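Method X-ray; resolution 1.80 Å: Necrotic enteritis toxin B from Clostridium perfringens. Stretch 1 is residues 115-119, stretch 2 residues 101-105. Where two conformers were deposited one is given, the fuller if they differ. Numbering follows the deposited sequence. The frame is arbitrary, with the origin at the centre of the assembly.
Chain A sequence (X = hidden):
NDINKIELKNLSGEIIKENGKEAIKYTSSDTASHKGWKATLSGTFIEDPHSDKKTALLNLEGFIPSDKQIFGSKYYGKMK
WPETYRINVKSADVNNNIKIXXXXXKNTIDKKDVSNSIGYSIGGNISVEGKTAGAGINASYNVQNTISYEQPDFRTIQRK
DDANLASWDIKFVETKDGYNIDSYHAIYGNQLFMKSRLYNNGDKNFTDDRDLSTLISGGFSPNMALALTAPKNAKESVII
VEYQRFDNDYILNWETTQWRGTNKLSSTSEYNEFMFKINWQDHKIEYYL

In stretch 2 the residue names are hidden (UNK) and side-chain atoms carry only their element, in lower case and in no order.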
ATOM      1  N   SER A 115       8.167   8.664   4.173  1.00 13.61           N
ATOM      2  CA  SER A 115       9.539   8.366   3.786  1.00 16.23           C
ATOM      3  C   SER A 115      10.242   7.776   4.985  1.00 16.42           C
ATOM      4  O   SER A 115      10.227   8.386   6.048  1.00 17.68           O
ATOM      5  CB  SER A 115      10.261   9.662   3.368  1.00 17.20           C
ATOM      6  OG  SER A 115      11.582   9.390   2.926  1.00 23.61           O
ATOM      7  N   ASN A 116      10.833   6.594   4.819  1.00 16.28           N
ATOM      8  CA  ASN A 116      11.730   6.052   5.856  0.50 16.03           C
ATOM      9  C   ASN A 116      12.658   5.032   5.253  1.00 16.03           C
ATOM     10  O   ASN A 116      12.592   4.735   4.055  1.00 14.87           O
ATOM     11  CB  ASN A 116      10.979   5.457   7.058  0.50 16.14           C
ATOM     12  CG  ASN A 116      11.844   5.384   8.342  0.50 16.43           C
ATOM     13  OD1 ASN A 116      12.982   5.888   8.408  0.50 17.11           O
ATOM     14  ND2 ASN A 116      11.293   4.755   9.366  0.50 17.30           N
ATOM     15  N   SER A 117      13.602   4.578   6.071  1.00 15.77           N
ATOM     16  CA  SER A 117      14.604   3.643   5.601  0.50 15.92           C
ATOM     17  C   SER A 117      14.759   2.496   6.575  1.00 15.81           C
ATOM     18  O   SER A 117      14.548   2.660   7.789  1.00 15.56           O
ATOM     19  CB  SER A 117      15.951   4.333   5.407  0.50 16.84           C
ATOM     20  OG  SER A 117      16.881   3.418   4.861  0.50 17.96           O
ATOM     21  N   ILE A 118      15.093   1.329   6.027  1.00 14.48           N
ATOM     22  CA  ILE A 118      15.419   0.152   6.827  1.00 14.35           C
ATOM     23  C   ILE A 118      16.849  -0.209   6.452  1.00 14.74           C
ATOM     24  O   ILE A 118      17.171  -0.301   5.282  1.00 15.16           O
ATOM     25  CB  ILE A 118      14.403  -1.026   6.585  1.00 14.42           C
ATOM     26  CG1 ILE A 118      14.761  -2.264   7.415  1.00 15.26           C
ATOM     27  CG2 ILE A 118      14.236  -1.348   5.088  1.00 13.81           C
ATOM     28  CD1 ILE A 118      13.545  -3.173   7.637  1.00 15.86           C
ATOM     29  N   GLY A 119      17.695  -0.409   7.448  1.00 15.19           N
ATOM     30  CA  GLY A 119      19.121  -0.592   7.194  1.00 16.26           C
ATOM     31  C   GLY A 119      19.621  -1.915   7.746  1.00 16.74           C
ATOM     32  O   GLY A 119      19.068  -2.446   8.723  1.00 16.22           O
ATOM     33  N   UNK A 101      11.796  -9.748  10.007  1.00 12.71           N
ATOM     34  CA  UNK A 101      12.462  -9.192  11.177  1.00 13.67           C
ATOM     35  C   UNK A 101      11.966  -7.794  11.525  1.00 13.34           C
ATOM     36  O   UNK A 101      11.888  -7.432  12.696  1.00 12.86           O
ATOM     37  c   UNK A 101      13.977  -9.189  10.976  1.00 13.93           C
ATOM     38  N   UNK A 102      11.622  -7.018  10.502  1.00 12.58           N
ATOM     39  CA  UNK A 102      11.113  -5.678  10.686  1.00 12.41           C
ATOM     40  C   UNK A 102      10.613  -5.176   9.337  1.00 11.62           C
ATOM     41  O   UNK A 102      10.841  -5.815   8.306  1.00 10.51           O
ATOM     42  o   UNK A 102      10.402  -3.240  12.022  1.00 17.71           O
ATOM     43  n   UNK A 102      12.292  -3.302  13.238  1.00 17.54           N
ATOM     44  c   UNK A 102      11.547  -3.673  12.208  1.00 15.27           C
ATOM     45  c   UNK A 102      12.165  -4.718  11.251  1.00 13.27           C
ATOM     46  N   UNK A 103       9.917  -4.052   9.358  1.00 10.55           N
ATOM     47  CA  UNK A 103       9.241  -3.565   8.155  1.00 10.56           C
ATOM     48  C   UNK A 103       8.940  -2.080   8.338  1.00 10.46           C
ATOM     49  O   UNK A 103       8.807  -1.595   9.476  1.00 11.33           O
ATOM     50  o   UNK A 103       7.006  -4.164   8.937  1.00 12.45           O
ATOM     51  c   UNK A 103       7.962  -4.370   7.907  1.00 10.45           C
ATOM     52  N   UNK A 104       8.852  -1.363   7.226  1.00 10.80           N
ATOM     53  CA  UNK A 104       8.523   0.062   7.236  1.00 10.62           C
ATOM     54  C   UNK A 104       7.449   0.306   6.156  1.00 10.29           C
ATOM     55  O   UNK A 104       7.386  -0.418   5.150  1.00  9.82           O
ATOM     56  c   UNK A 104       9.774   0.969   6.980  1.00 10.10           C
ATOM     57  c   UNK A 104      10.714   1.008   8.206  1.00 12.05           C
ATOM     58  c   UNK A 104      11.515   1.552   5.160  1.00 11.78           C
ATOM     59  c   UNK A 104      10.523   0.531   5.710  1.00 11.35           C
ATOM     60  N   UNK A 105       6.599   1.325   6.341  1.00 10.77           N
ATOM     61  CA  UNK A 105       6.564   2.275   7.453  1.00 11.52           C
ATOM     62  C   UNK A 105       5.918   1.688   8.675  1.00 12.18           C
ATOM     63  O   UNK A 105       5.270   0.649   8.591  1.00 11.40           O
ATOM     64  c   UNK A 105       5.726   3.441   6.895  1.00 11.24           C
ATOM     65  c   UNK A 105       5.550   1.598   5.336  1.00  9.65           C
ATOM     66  c   UNK A 105       4.817   2.804   5.886  1.00 10.96           C
TER

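Position 101 carries a single side-chain carbon, bonded to CA and leading nowhere further. Its CA-to-CB bond points toward stretch 1, but the carbon stays 6.9 Å from the nearest atom there, CD1 of Ile 118, too far for contact. A lone CB identifies Ala 101.

At position 102 the side chain has two carbons, and the second bears one oxygen and one nitrogen. That planar terminus is a carboxamide one carbon from CA. CB lies 4.2 Å from CD1 of Ile 118, while the backbone O of the same position approaches that methyl to 3.8 Å. The residue is Asn 102. Its chi1 of -145° lies between wells, and OD1 accepts a hydrogen bond from the backbone N of position 103 at 2.8 Å.

Position 103 has one carbon followed by one oxygen, the latter a single-bonded terminal atom. CA-to-CB points away from stretch 1, so the contact here is made by the backbone, whose N sits 4.1 Å from CD1 of Ile 118. This is Ser 103, chi1 p, with OG hydrogen-bonded elsewhere in the structure.

Four carbons make up the side chain at position 104. It forks at the first carbon, and one arm is two carbons long, the pattern of a beta-branched aliphatic residue. The end of the long arm lies 3.5 Å from O of Asn 116, 3.7 Å from N of Ile 118 and 4.0 Å from CG2 of Ile 118; the short arm comes within 4.0 Å of ND2 of Asn 116. The residue is Ile 104, with chi1 p and chi2 t, placing CD1 over the backbone of stretch 1.

Three carbons at position 105 close a ring onto the backbone N. CA-to-CB points sideways, and the nearest approach, CB to CB of Asn 116, is 5.6 Å, too far for contact. The ring defines Pro 105; the peptide bond before it is cis and the pucker is C-gamma endo.

The two strands run nearly antiparallel, at 161°, but their axes approach no closer than 7.3 Å and no hydrogen bond joins the stretches. Packing therefore takes the place of backbone pairing. Asn 116 and Ile 118 both direct CA-to-CB toward stretch 2, whereas that of the intervening Ser 117 points away, as strand alternation requires. Ile 104 anchors the contact through CD1, which also lies 3.7 Å from C of Ser 117, and Ile 118 reciprocates by resting its own CD1 against the backbone of Asn 102 and Ser 103. The two stretches together bury 245 Å², of which Ile 104 contributes 96 Å² and Ile 118 66 Å².

Stretch 2 101-105: ANSIP
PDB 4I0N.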